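Local coordinates for extracellular solute-binding protein family 1 (Arthrobacter chlorophenolicus, PDB 4R2F), which binds laminaribiose and probably delivers it, as an extracellular solute-binding protein, to a membrane sugar transporter, at residues Ser86-Ala89 with Gly93-Val96; Asn79-Phe84 with Ala104-Glu109; Ile313-Tyr316 with Ser321-Ala324. One frame throughout, in Å; residues are numbered along the deposited sequence.

Contact 1: Ser86-Ala89 with Gly93-Val96; sequences SAIA and GPAV
Gly93 lies against the end of helix 80-89, with its CA 3.8 Å from Ala87 CB. Its backbone N comes 3.5 Å from Ala87 O, but the angle is too poor for a hydrogen bond. That carbonyl instead takes weak hydrogen bonds from the hydroxyls of Ser90 and Thr92, in the turn that leads out of the helix. Having no side chain, Gly93 presents its bare CA to Ile88 as well: Ile88 CD1 stands 4.2 Å from Gly93 CA. The isoleucine gets there by folding back at chi2 (48°), which swings the terminal methyl from the helix flank towards the returning chain.

Pro94 comes next and meets the same methyl, its ring atom CD lying 4.2 Å from Ile88 CD1. One methyl therefore covers two consecutive residues, and Ala87 and Ile88 together form the apolar surface on which the chain leaves its turn. Trp43 of strand 40-44 also packs on both Ala87 and Pro94, while Tyr316 packs on Ile88 and Pro94.

At Ala95 and Val96 the chain has left the helix and joins the sheet, where their backbones hydrogen-bond to strand 40-44, and that of Ala95 also to Tyr316. This is the return leg of a beta-alpha-beta crossover: strand 70-74, helix 80-89 and strand 96-97 follow one another, and both strands run parallel to strand 40-44 between them.

The touching residues are all buried, and the chemistry across the contact is van der Waals packing of methyls, a methylene and a bare backbone carbon. No hydrogen bond crosses it, so direction probably comes mostly from the sheet bonds just beyond, with the weak hydroxyl bonds in the turn adding to it, while the apolar surface keeps helix and return leg close together.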
loop_
_atom_site.group_PDB
_atom_site.type_symbol
_atom_site.label_atom_id
_atom_site.label_comp_id
_atom_site.label_asym_id
_atom_site.label_seq_id
_atom_site.Cartn_x
_atom_site.Cartn_y
_atom_site.Cartn_z
ATOM N N SER A 86 8.224 -19.312 -1.121
ATOM C CA SER A 86 8.193 -20.765 -0.936
ATOM C C SER A 86 7.447 -21.490 -2.063
ATOM O O SER A 86 7.939 -22.493 -2.572
ATOM C CB SER A 86 7.618 -21.151 0.431
ATOM O OG SER A 86 7.816 -22.540 0.677
ATOM N N ALA A 87 6.277 -21.004 -2.460
ATOM C CA ALA A 87 5.553 -21.617 -3.590
ATOM C C ALA A 87 6.366 -21.611 -4.900
ATOM O O ALA A 87 6.436 -22.605 -5.606
ATOM C CB ALA A 87 4.218 -20.924 -3.820
ATOM N N ILE A 88 6.955 -20.479 -5.241
ATOM C CA ILE A 88 7.728 -20.391 -6.476
ATOM C C ILE A 88 8.920 -21.364 -6.421
ATOM O O ILE A 88 9.211 -22.037 -7.407
ATOM C CB ILE A 88 8.214 -18.932 -6.737
ATOM C CG1 ILE A 88 7.149 -18.092 -7.463
ATOM C CG2 ILE A 88 9.464 -18.888 -7.595
ATOM C CD1 ILE A 88 5.749 -18.160 -6.900
ATOM N N ALA A 89 9.608 -21.437 -5.276
ATOM C CA ALA A 89 10.816 -22.277 -5.178
ATOM C C ALA A 89 10.489 -23.774 -5.230
ATOM O O ALA A 89 11.304 -24.580 -5.694
ATOM C CB ALA A 89 11.608 -21.945 -3.936
ATOM N N GLY A 93 3.414 -22.560 -7.327
ATOM C CA GLY A 93 2.885 -21.202 -7.401
ATOM C C GLY A 93 1.907 -21.020 -8.553
ATOM O O GLY A 93 1.663 -21.952 -9.346
ATOM N N PRO A 94 1.347 -19.805 -8.670
ATOM C CA PRO A 94 0.332 -19.527 -9.670
ATOM C C PRO A 94 0.914 -19.186 -11.035
ATOM O O PRO A 94 2.139 -18.969 -11.173
ATOM C CB PRO A 94 -0.363 -18.309 -9.082
ATOM C CG PRO A 94 0.774 -17.545 -8.485
ATOM C CD PRO A 94 1.671 -18.600 -7.887
ATOM N N ALA A 95 0.031 -19.099 -12.029
ATOM C CA ALA A 95 0.388 -18.576 -13.350
ATOM C C ALA A 95 0.409 -17.036 -13.366
ATOM O O ALA A 95 1.235 -16.408 -14.052
ATOM C CB ALA A 95 -0.603 -19.087 -14.392
ATOM N N VAL A 96 -0.526 -16.453 -12.623
ATOM C CA VAL A 96 -0.734 -15.021 -12.543
ATOM C C VAL A 96 -1.081 -14.641 -11.116
ATOM O O VAL A 96 -1.769 -15.389 -10.411
ATOM C CB VAL A 96 -1.945 -14.586 -13.403
ATOM C CG1 VAL A 96 -2.091 -13.070 -13.419
ATOM C CG2 VAL A 96 -1.833 -15.132 -14.816
#

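Contact 2: Asn79-Phe84 with Ala104-Glu109; sequences NFYQTF and AFQFEE
Phe84 and Phe107 bring together two helices, 80-89 and 103-109, in a buried helix-helix contact of the solute-binding protein fold. The two rings do not stack on each other. Phe107 reaches across the gap with the far end of its ring, and what it meets is the root of the other side chain: Phe84 CB sits at the ring edge, near the ring plane, 3.7 Å from Phe107 CZ.

The Phe84 ring, meanwhile, leads away from helix 103-109. Its CG is anti to the carbonyl carbon (chi1 -77°), which puts CG beside the backbone N, and the ring then has Phe80 O, one turn earlier, at its edge and in its plane. There it also packs on Met45 and Tyr316.

The end of Tyr81 comes nearer to Gln106, a loose and doubtful approach because that glutamine has two conformers. Phe80, on the same helix, touches the bound glucose unit, so the helix that receives Phe107 also lines the sugar pocket. The Phe107 ring tip bears on backbone as well as side chain: its CZ lies 3.9 Å from Phe84 C.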
loop_
_atom_site.group_PDB
_atom_site.type_symbol
_atom_site.label_atom_id
_atom_site.label_comp_id
_atom_site.label_asym_id
_atom_site.label_seq_id
_atom_site.Cartn_x
_atom_site.Cartn_y
_atom_site.Cartn_z
ATOM N N ASN A 79 2.697 -12.925 6.363
ATOM C CA ASN A 79 3.776 -13.756 5.849
ATOM C C ASN A 79 3.701 -13.970 4.321
ATOM O O ASN A 79 4.263 -14.942 3.792
ATOM C CB ASN A 79 3.771 -15.130 6.574
ATOM C CG ASN A 79 5.174 -15.681 6.814
ATOM O OD1 ASN A 79 6.147 -14.938 6.856
ATOM N ND2 ASN A 79 5.275 -16.984 6.971
ATOM N N PHE A 80 3.044 -13.057 3.606
ATOM C CA PHE A 80 2.826 -13.225 2.155
ATOM C C PHE A 80 4.146 -13.366 1.380
ATOM O O PHE A 80 4.224 -14.096 0.399
ATOM C CB PHE A 80 2.015 -12.054 1.581
ATOM C CG PHE A 80 2.828 -10.821 1.329
ATOM C CD1 PHE A 80 3.069 -9.910 2.348
ATOM C CD2 PHE A 80 3.364 -10.561 0.068
ATOM C CE1 PHE A 80 3.840 -8.783 2.124
ATOM C CE2 PHE A 80 4.144 -9.421 -0.154
ATOM C CZ PHE A 80 4.377 -8.536 0.867
ATOM N N TYR A 81 5.178 -12.659 1.815
ATOM C CA TYR A 81 6.471 -12.699 1.124
ATOM C C TYR A 81 6.995 -14.128 1.084
ATOM O O TYR A 81 7.420 -14.635 0.042
ATOM C CB TYR A 81 7.462 -11.756 1.834
ATOM C CG TYR A 81 8.859 -11.586 1.221
ATOM C CD1 TYR A 81 9.024 -11.101 -0.069
ATOM C CD2 TYR A 81 10.014 -11.856 1.972
ATOM C CE1 TYR A 81 10.286 -10.918 -0.615
ATOM C CE2 TYR A 81 11.279 -11.672 1.437
ATOM C CZ TYR A 81 11.407 -11.203 0.140
ATOM O OH TYR A 81 12.649 -11.009 -0.419
ATOM N N GLN A 82 6.910 -14.786 2.230
ATOM C CA GLN A 82 7.392 -16.140 2.390
ATOM C C GLN A 82 6.469 -17.108 1.665
ATOM O O GLN A 82 6.941 -18.078 1.074
ATOM C CB GLN A 82 7.492 -16.476 3.896
ATOM C CG GLN A 82 7.639 -17.956 4.242
ATOM C CD GLN A 82 8.984 -18.533 3.857
ATOM O OE1 GLN A 82 9.927 -17.800 3.551
ATOM N NE2 GLN A 82 9.081 -19.861 3.878
ATOM N N THR A 83 5.161 -16.860 1.718
ATOM C CA THR A 83 4.200 -17.722 1.024
ATOM C C THR A 83 4.519 -17.814 -0.485
ATOM O O THR A 83 4.701 -18.914 -1.033
ATOM C CB THR A 83 2.762 -17.239 1.240
ATOM O OG1 THR A 83 2.497 -17.122 2.648
ATOM C CG2 THR A 83 1.788 -18.179 0.597
ATOM N N PHE A 84 4.640 -16.663 -1.140
ATOM C CA PHE A 84 5.088 -16.619 -2.548
ATOM C C PHE A 84 6.493 -17.173 -2.781
ATOM O O PHE A 84 6.694 -17.955 -3.714
ATOM C CB PHE A 84 5.039 -15.189 -3.101
ATOM C CG PHE A 84 3.660 -14.722 -3.457
ATOM C CD1 PHE A 84 3.122 -14.986 -4.715
ATOM C CD2 PHE A 84 2.898 -14.003 -2.545
ATOM C CE1 PHE A 84 1.851 -14.561 -5.036
ATOM C CE2 PHE A 84 1.628 -13.562 -2.879
ATOM C CZ PHE A 84 1.111 -13.835 -4.121
ATOM N N ALA A 104 7.180 -8.479 -8.074
ATOM C CA ALA A 104 7.523 -8.821 -9.444
ATOM C C ALA A 104 9.032 -8.601 -9.741
ATOM O O ALA A 104 9.617 -9.330 -10.534
ATOM C CB ALA A 104 6.671 -8.012 -10.389
ATOM N N PHE A 105 9.661 -7.602 -9.121
ATOM C CA PHE A 105 11.086 -7.371 -9.357
ATOM C C PHE A 105 11.979 -8.471 -8.734
ATOM O O PHE A 105 13.000 -8.806 -9.299
ATOM C CB PHE A 105 11.533 -5.987 -8.877
ATOM C CG PHE A 105 10.919 -4.852 -9.653
ATOM C CD1 PHE A 105 11.499 -4.409 -10.825
ATOM C CD2 PHE A 105 9.724 -4.259 -9.233
ATOM C CE1 PHE A 105 10.916 -3.381 -11.543
ATOM C CE2 PHE A 105 9.149 -3.225 -9.936
ATOM C CZ PHE A 105 9.743 -2.786 -11.094
ATOM N N GLN A 106 11.589 -8.995 -7.573
ATOM C CA GLN A 106 12.305 -10.080 -6.930
ATOM C C GLN A 106 12.213 -11.293 -7.812
ATOM O O GLN A 106 13.217 -11.948 -8.082
ATOM C CB GLN A 106 11.720 -10.419 -5.563
ATOM C CG GLN A 106 12.545 -11.424 -4.781
ATOM C CD GLN A 106 14.028 -11.056 -4.744
ATOM O OE1 GLN A 106 14.900 -11.889 -5.010
ATOM N NE2 GLN A 106 14.317 -9.802 -4.421
ATOM N N PHE A 107 11.014 -11.614 -8.286
ATOM C CA PHE A 107 10.862 -12.850 -9.067
ATOM C C PHE A 107 11.473 -12.716 -10.446
ATOM O O PHE A 107 11.905 -13.700 -11.060
ATOM C CB PHE A 107 9.394 -13.336 -9.094
ATOM C CG PHE A 107 8.892 -13.744 -7.745
ATOM C CD1 PHE A 107 9.589 -14.696 -7.001
ATOM C CD2 PHE A 107 7.752 -13.168 -7.187
ATOM C CE1 PHE A 107 9.165 -15.064 -5.739
ATOM C CE2 PHE A 107 7.333 -13.529 -5.920
ATOM C CZ PHE A 107 8.036 -14.479 -5.196
ATOM N N GLU A 108 11.572 -11.498 -10.938
ATOM C CA GLU A 108 12.275 -11.303 -12.199
ATOM C C GLU A 108 13.763 -11.579 -12.047
ATOM O O GLU A 108 14.378 -12.217 -12.897
ATOM C CB GLU A 108 12.083 -9.893 -12.701
ATOM C CG GLU A 108 12.571 -9.712 -14.122
ATOM C CD GLU A 108 13.773 -8.814 -14.228
ATOM O OE1 GLU A 108 14.186 -8.236 -13.208
ATOM O OE2 GLU A 108 14.267 -8.648 -15.356
ATOM N N GLU A 109 14.334 -11.094 -10.957
ATOM C CA GLU A 109 15.767 -11.302 -10.669
ATOM C C GLU A 109 16.038 -12.798 -10.561
ATOM O O GLU A 109 17.045 -13.274 -11.023
ATOM C CB GLU A 109 16.136 -10.558 -9.381
ATOM C CG GLU A 109 17.563 -10.689 -8.872
ATOM C CD GLU A 109 17.906 -9.555 -7.913
ATOM O OE1 GLU A 109 17.778 -9.723 -6.677
ATOM O OE2 GLU A 109 18.262 -8.466 -8.405
#

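Contact 3: Ile313-Tyr316 with Ser321-Ala324; sequences IMMY and SQEA
A beta-strand hands over to an alpha-helix here, with strand 306-316 leading through a short connection into helix 322-335, and Met315 and Gln322 meet across the junction. Met315 points towards the helix. Its CG is anti to the carbonyl carbon, the chain then runs straight, and a bend at chi3 (-64°) turns the end. SD and CE both come up to the amide nitrogen, with Met315 SD 3.7 Å from Gln322 NE2. The two side chains cross at about a right angle, so the meeting is confined to their ends. No hydrogen bond is made across this pair; NE2 donates to Glu326 OE2, one turn further along the helix.

The other amide atom faces the strand backbone. Gln322 OE1 and Tyr316 O, both acceptors, stand 4.1 Å apart, and a water fits between them. It lies 2.7 Å from Tyr316 O and 2.8 Å from Gln322 OE1, and the two directions meet at the water at about 97°. Hydrogen bonds from the water would reconcile the two oxygens, although further acceptors nearby may compete for its protons. With Glu326 on one side and the water on the other, the amide is probably well fixed in its rotation.

Ser321 starts the helix from the N-cap position: its OG accepts from the backbone N of Ala324 at 3.3 Å, with an angle of 157° at the hydrogen. Tyr316 sets out from the strand away from the helix, and its hydroxyl is bonded to Ser97 OG. The methionine thus belongs to the layer between sheet and helix, where Ser325 and Val329 also pack on it. A strand running through a short loop into a helix that packs back on it is the beta-alpha unit of alpha/beta folds.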
loop_
_atom_site.group_PDB
_atom_site.type_symbol
_atom_site.label_atom_id
_atom_site.label_comp_id
_atom_site.label_asym_id
_atom_site.label_seq_id
_atom_site.Cartn_x
_atom_site.Cartn_y
_atom_site.Cartn_z
ATOM N N ILE A 313 -0.056 -6.466 -11.636
ATOM C CA ILE A 313 -0.379 -7.837 -11.920
ATOM C C ILE A 313 0.782 -8.430 -12.649
ATOM O O ILE A 313 1.276 -7.858 -13.636
ATOM C CB ILE A 313 -1.639 -7.983 -12.816
ATOM C CG1 ILE A 313 -2.822 -7.274 -12.170
ATOM C CG2 ILE A 313 -2.001 -9.449 -13.053
ATOM C CD1 ILE A 313 -4.114 -7.406 -12.949
ATOM N N MET A 314 1.155 -9.624 -12.205
ATOM C CA MET A 314 2.359 -10.277 -12.647
ATOM C C MET A 314 2.062 -11.684 -13.129
ATOM O O MET A 314 1.119 -12.348 -12.694
ATOM C CB MET A 314 3.433 -10.246 -11.531
ATOM C CG MET A 314 3.189 -11.041 -10.279
ATOM S SD MET A 314 4.132 -10.427 -8.873
ATOM C CE MET A 314 2.995 -9.198 -8.274
ATOM N N MET A 315 2.847 -12.098 -14.105
ATOM C CA MET A 315 2.734 -13.427 -14.691
ATOM C C MET A 315 4.020 -14.193 -14.350
ATOM O O MET A 315 5.069 -13.577 -14.171
ATOM C CB MET A 315 2.566 -13.304 -16.232
ATOM C CG MET A 315 1.240 -12.773 -16.737
ATOM S SD MET A 315 1.081 -12.748 -18.538
ATOM C CE MET A 315 2.345 -11.576 -18.902
ATOM N N TYR A 316 3.933 -15.521 -14.272
ATOM C CA TYR A 316 5.043 -16.383 -13.867
ATOM C C TYR A 316 5.373 -17.425 -14.923
ATOM O O TYR A 316 4.498 -17.820 -15.694
ATOM C CB TYR A 316 4.671 -17.139 -12.593
ATOM C CG TYR A 316 4.396 -16.255 -11.392
ATOM C CD1 TYR A 316 3.181 -15.616 -11.236
ATOM C CD2 TYR A 316 5.360 -16.059 -10.431
ATOM C CE1 TYR A 316 2.930 -14.805 -10.144
ATOM C CE2 TYR A 316 5.125 -15.255 -9.334
ATOM C CZ TYR A 316 3.907 -14.632 -9.179
ATOM O OH TYR A 316 3.674 -13.853 -8.055
ATOM N N SER A 321 0.209 -22.513 -20.009
ATOM C CA SER A 321 0.257 -21.862 -21.328
ATOM C C SER A 321 0.496 -20.375 -21.177
ATOM O O SER A 321 -0.351 -19.684 -20.613
ATOM C CB SER A 321 -1.073 -22.062 -22.067
ATOM O OG SER A 321 -1.107 -21.252 -23.233
ATOM N N GLN A 322 1.619 -19.873 -21.699
ATOM C CA GLN A 322 1.907 -18.435 -21.632
ATOM C C GLN A 322 0.908 -17.587 -22.406
ATOM O O GLN A 322 0.576 -16.495 -21.986
ATOM C CB GLN A 322 3.336 -18.137 -22.112
ATOM C CG GLN A 322 3.738 -16.670 -22.012
ATOM C CD GLN A 322 3.618 -16.084 -20.613
ATOM O OE1 GLN A 322 3.776 -16.789 -19.599
ATOM N NE2 GLN A 322 3.370 -14.775 -20.547
ATOM N N GLU A 323 0.437 -18.079 -23.548
ATOM C CA GLU A 323 -0.620 -17.383 -24.261
ATOM C C GLU A 323 -1.874 -17.203 -23.426
ATOM O O GLU A 323 -2.532 -16.163 -23.496
ATOM C CB GLU A 323 -0.989 -18.114 -25.538
ATOM C CG GLU A 323 -0.032 -17.876 -26.681
ATOM C CD GLU A 323 -0.573 -18.405 -27.990
ATOM O OE1 GLU A 323 -1.819 -18.435 -28.187
ATOM O OE2 GLU A 323 0.272 -18.790 -28.816
ATOM N N ALA A 324 -2.226 -18.229 -22.668
ATOM C CA ALA A 324 -3.401 -18.152 -21.817
ATOM C C ALA A 324 -3.191 -17.189 -20.643
ATOM O O ALA A 324 -4.099 -16.431 -20.303
ATOM C CB ALA A 324 -3.780 -19.543 -21.308
HETATM O O HOH W 1 2.461 -16.766 -17.175
#

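How the contacts relate
Contacts 1 and 2 share helix 80-89 and have centres 9 Å apart; contact 1 uses its end and contact 2 its beginning. Along the chain, contact 1 falls between the two segments of contact 2, and contact 3 comes some two hundred residues later. Even so, the centre of contact 3 is 12 Å from that of contact 1 and 16 Å from that of contact 2. Tyr316 is the common neighbour: its backbone N probably hydrogen-bonds to Ala95 O at 2.8 Å, its hydroxyl meets the Phe84 ring and its own ring packs on Phe107. The late strand 306-316 is thus inserted beside the early strands, and helix 80-89 runs from the sugar, at Phe80, back toward that sheet.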